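Long-range contact in alpha-acetolactate decarboxylase (Bacillus subtilis subsp. subtilis str. 168, PDB 5XNE), which decarboxylates acetolactate to acetoin, a product that the cells can excrete, on the route from pyruvate to butane-2,3-diol: residues E44-D49 with H175-G180. Numbering follows the deposited sequence.
Sequences ELIGFD and HFIDEG. With ZN (zinc ion), chain D.
H175 binds the zinc ion through NE2 (2.2 Å) and turns its other ring nitrogen to the backbone of strand 44-48, where ND1 donates a hydrogen bond to L45 O at 2.8 Å. The bond is bent, and the donor stands above the carbonyl plane. With CG anti to its own carbonyl carbon (chi1 -72°), the imidazole is placed between metal and strand, and the two nitrogens, one on zinc and one on a main-chain oxygen, probably fix the ring's rotation. E44 comes from the same strand: OE1 lies 3.2 Å from H175 CE1, its carboxylate nearly perpendicular to the ring, while OE2 forms a salt bridge with R124 and accepts from V126 N. H173 and H186 complete the protein ligands of the zinc, a three-histidine site whose remaining positions are taken by waters. Strands 44-48 and 171-178 do not pair here but cross at 71°, face on face, each hydrogen-bonded to other strands: 44-48 between 33-37 and 51-56, and 171-178 between 151-160 and 184-192. Away from the metal the crossing is filled by hydrocarbon. I46, its CG1 anti to the backbone N (chi1 -174°), extends CD1 over the opposing backbone, 3.6 Å from F176 C, and against I177 CG2 and H175 CB. An alanine in place of I46 would probably open a gap over the F176-I177 peptide and leave I177 CG2 and H175 CB without the methyl that packs against both. I177 CG2 also meets the ring edge of F48 at CE2 (3.7 Å). Beyond this buried, close-packed part the two segments diverge, and their far ends are looser and nearer solvent: D49 is exposed and pairs with R113, and D178, partly exposed, accepts at OD1 from the backbone N of N182 and of S183.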
loop_
_atom_site.group_PDB
_atom_site.type_symbol
_atom_site.label_atom_id
_atom_site.label_comp_id
_atom_site.label_asym_id
_atom_site.label_seq_id
_atom_site.Cartn_x
_atom_site.Cartn_y
_atom_site.Cartn_z
ATOM N N GLU B 44 3.625 22.306 7.292
ATOM C CA GLU B 44 4.255 21.295 6.459
ATOM C C GLU B 44 5.463 20.685 7.168
ATOM O O GLU B 44 6.292 21.415 7.728
ATOM C CB GLU B 44 4.717 21.921 5.142
ATOM C CG GLU B 44 3.644 22.688 4.406
ATOM C CD GLU B 44 2.720 21.763 3.621
ATOM O OE1 GLU B 44 3.064 20.571 3.474
ATOM O OE2 GLU B 44 1.665 22.228 3.142
ATOM N N LEU B 45 5.580 19.361 7.131
ATOM C CA LEU B 45 6.761 18.683 7.660
ATOM C C LEU B 45 7.828 18.470 6.583
ATOM O O LEU B 45 7.522 18.043 5.465
ATOM C CB LEU B 45 6.367 17.327 8.248
ATOM C CG LEU B 45 7.490 16.417 8.745
ATOM C CD1 LEU B 45 8.048 16.982 10.030
ATOM C CD2 LEU B 45 6.965 15.015 8.998
ATOM N N ILE B 46 9.085 18.724 6.932
ATOM C CA ILE B 46 10.198 18.367 6.069
ATOM C C ILE B 46 11.389 18.020 6.946
ATOM O O ILE B 46 11.609 18.650 7.976
ATOM C CB ILE B 46 10.545 19.510 5.103
ATOM C CG1 ILE B 46 11.598 19.112 4.091
ATOM C CG2 ILE B 46 11.018 20.748 5.848
ATOM C CD1 ILE B 46 11.851 20.248 3.091
ATOM N N GLY B 47 12.135 16.998 6.569
ATOM C CA GLY B 47 13.359 16.700 7.283
ATOM C C GLY B 47 14.315 15.873 6.464
ATOM O O GLY B 47 13.926 15.137 5.553
ATOM N N PHE B 48 15.590 16.008 6.802
ATOM C CA PHE B 48 16.653 15.243 6.175
ATOM C C PHE B 48 17.868 15.361 7.095
ATOM O O PHE B 48 17.945 16.283 7.913
ATOM C CB PHE B 48 16.953 15.741 4.751
ATOM C CG PHE B 48 17.005 17.238 4.618
ATOM C CD1 PHE B 48 18.198 17.929 4.812
ATOM C CD2 PHE B 48 15.874 17.951 4.265
ATOM C CE1 PHE B 48 18.245 19.316 4.678
ATOM C CE2 PHE B 48 15.910 19.336 4.127
ATOM C CZ PHE B 48 17.106 20.021 4.331
ATOM N N ASP B 49 18.774 14.398 7.003
ATOM C CA ASP B 49 19.901 14.302 7.924
ATOM C C ASP B 49 19.459 14.316 9.392
ATOM O O ASP B 49 20.195 14.776 10.272
ATOM C CB ASP B 49 20.891 15.437 7.657
ATOM C CG ASP B 49 21.426 15.415 6.238
ATOM O OD1 ASP B 49 21.754 14.317 5.744
ATOM O OD2 ASP B 49 21.506 16.496 5.627
ATOM N N HIS B 175 8.794 18.571 -0.891
ATOM C CA HIS B 175 8.737 19.770 -0.062
ATOM C C HIS B 175 10.057 20.536 -0.196
ATOM O O HIS B 175 11.028 19.995 -0.710
ATOM C CB HIS B 175 8.457 19.415 1.400
ATOM C CG HIS B 175 7.049 18.962 1.663
ATOM N ND1 HIS B 175 6.554 18.777 2.930
ATOM C CD2 HIS B 175 6.034 18.659 0.812
ATOM C CE1 HIS B 175 5.292 18.380 2.862
ATOM N NE2 HIS B 175 4.954 18.299 1.588
ATOM N N PHE B 176 10.078 21.781 0.270
ATOM C CA PHE B 176 11.255 22.641 0.155
ATOM C C PHE B 176 11.508 23.402 1.453
ATOM O O PHE B 176 10.565 23.829 2.113
ATOM C CB PHE B 176 11.061 23.630 -1.003
ATOM C CG PHE B 176 12.081 24.738 -1.037
ATOM C CD1 PHE B 176 13.375 24.490 -1.472
ATOM C CD2 PHE B 176 11.740 26.021 -0.642
ATOM C CE1 PHE B 176 14.325 25.529 -1.510
ATOM C CE2 PHE B 176 12.681 27.060 -0.671
ATOM C CZ PHE B 176 13.963 26.808 -1.107
ATOM N N ILE B 177 12.781 23.557 1.816
ATOM C CA ILE B 177 13.156 24.481 2.887
ATOM C C ILE B 177 14.420 25.231 2.455
ATOM O O ILE B 177 15.316 24.661 1.824
ATOM C CB ILE B 177 13.360 23.740 4.239
ATOM C CG1 ILE B 177 13.504 24.749 5.389
ATOM C CG2 ILE B 177 14.529 22.773 4.173
ATOM C CD1 ILE B 177 13.341 24.131 6.778
ATOM N N ASP B 178 14.478 26.520 2.761
ATOM C CA ASP B 178 15.644 27.298 2.355
ATOM C C ASP B 178 16.826 27.054 3.295
ATOM O O ASP B 178 16.683 26.477 4.376
ATOM C CB ASP B 178 15.306 28.790 2.283
ATOM C CG ASP B 178 15.186 29.431 3.647
ATOM O OD1 ASP B 178 14.494 28.887 4.531
ATOM O OD2 ASP B 178 15.817 30.491 3.845
ATOM N N GLU B 179 18.015 27.478 2.875
ATOM C CA GLU B 179 19.206 27.211 3.677
ATOM C C GLU B 179 19.140 27.931 5.027
ATOM O O GLU B 179 19.683 27.449 6.019
ATOM C CB GLU B 179 20.476 27.611 2.923
ATOM C CG GLU B 179 21.749 27.093 3.592
ATOM C CD GLU B 179 22.201 25.745 3.038
ATOM O OE1 GLU B 179 21.499 25.192 2.160
ATOM O OE2 GLU B 179 23.249 25.229 3.489
ATOM N N GLY B 180 18.441 29.062 5.069
ATOM C CA GLY B 180 18.256 29.795 6.310
ATOM C C GLY B 180 17.252 29.166 7.265
ATOM O O GLY B 180 17.055 29.655 8.374
HETATM ZN ZN ZN D . 2.945 17.695 0.807
HETATM O O HOH W 1 0.709 17.085 0.742
HETATM O O HOH W 2 2.500 16.472 2.623
HETATM O O HOH W 3 1.722 19.139 2.105
#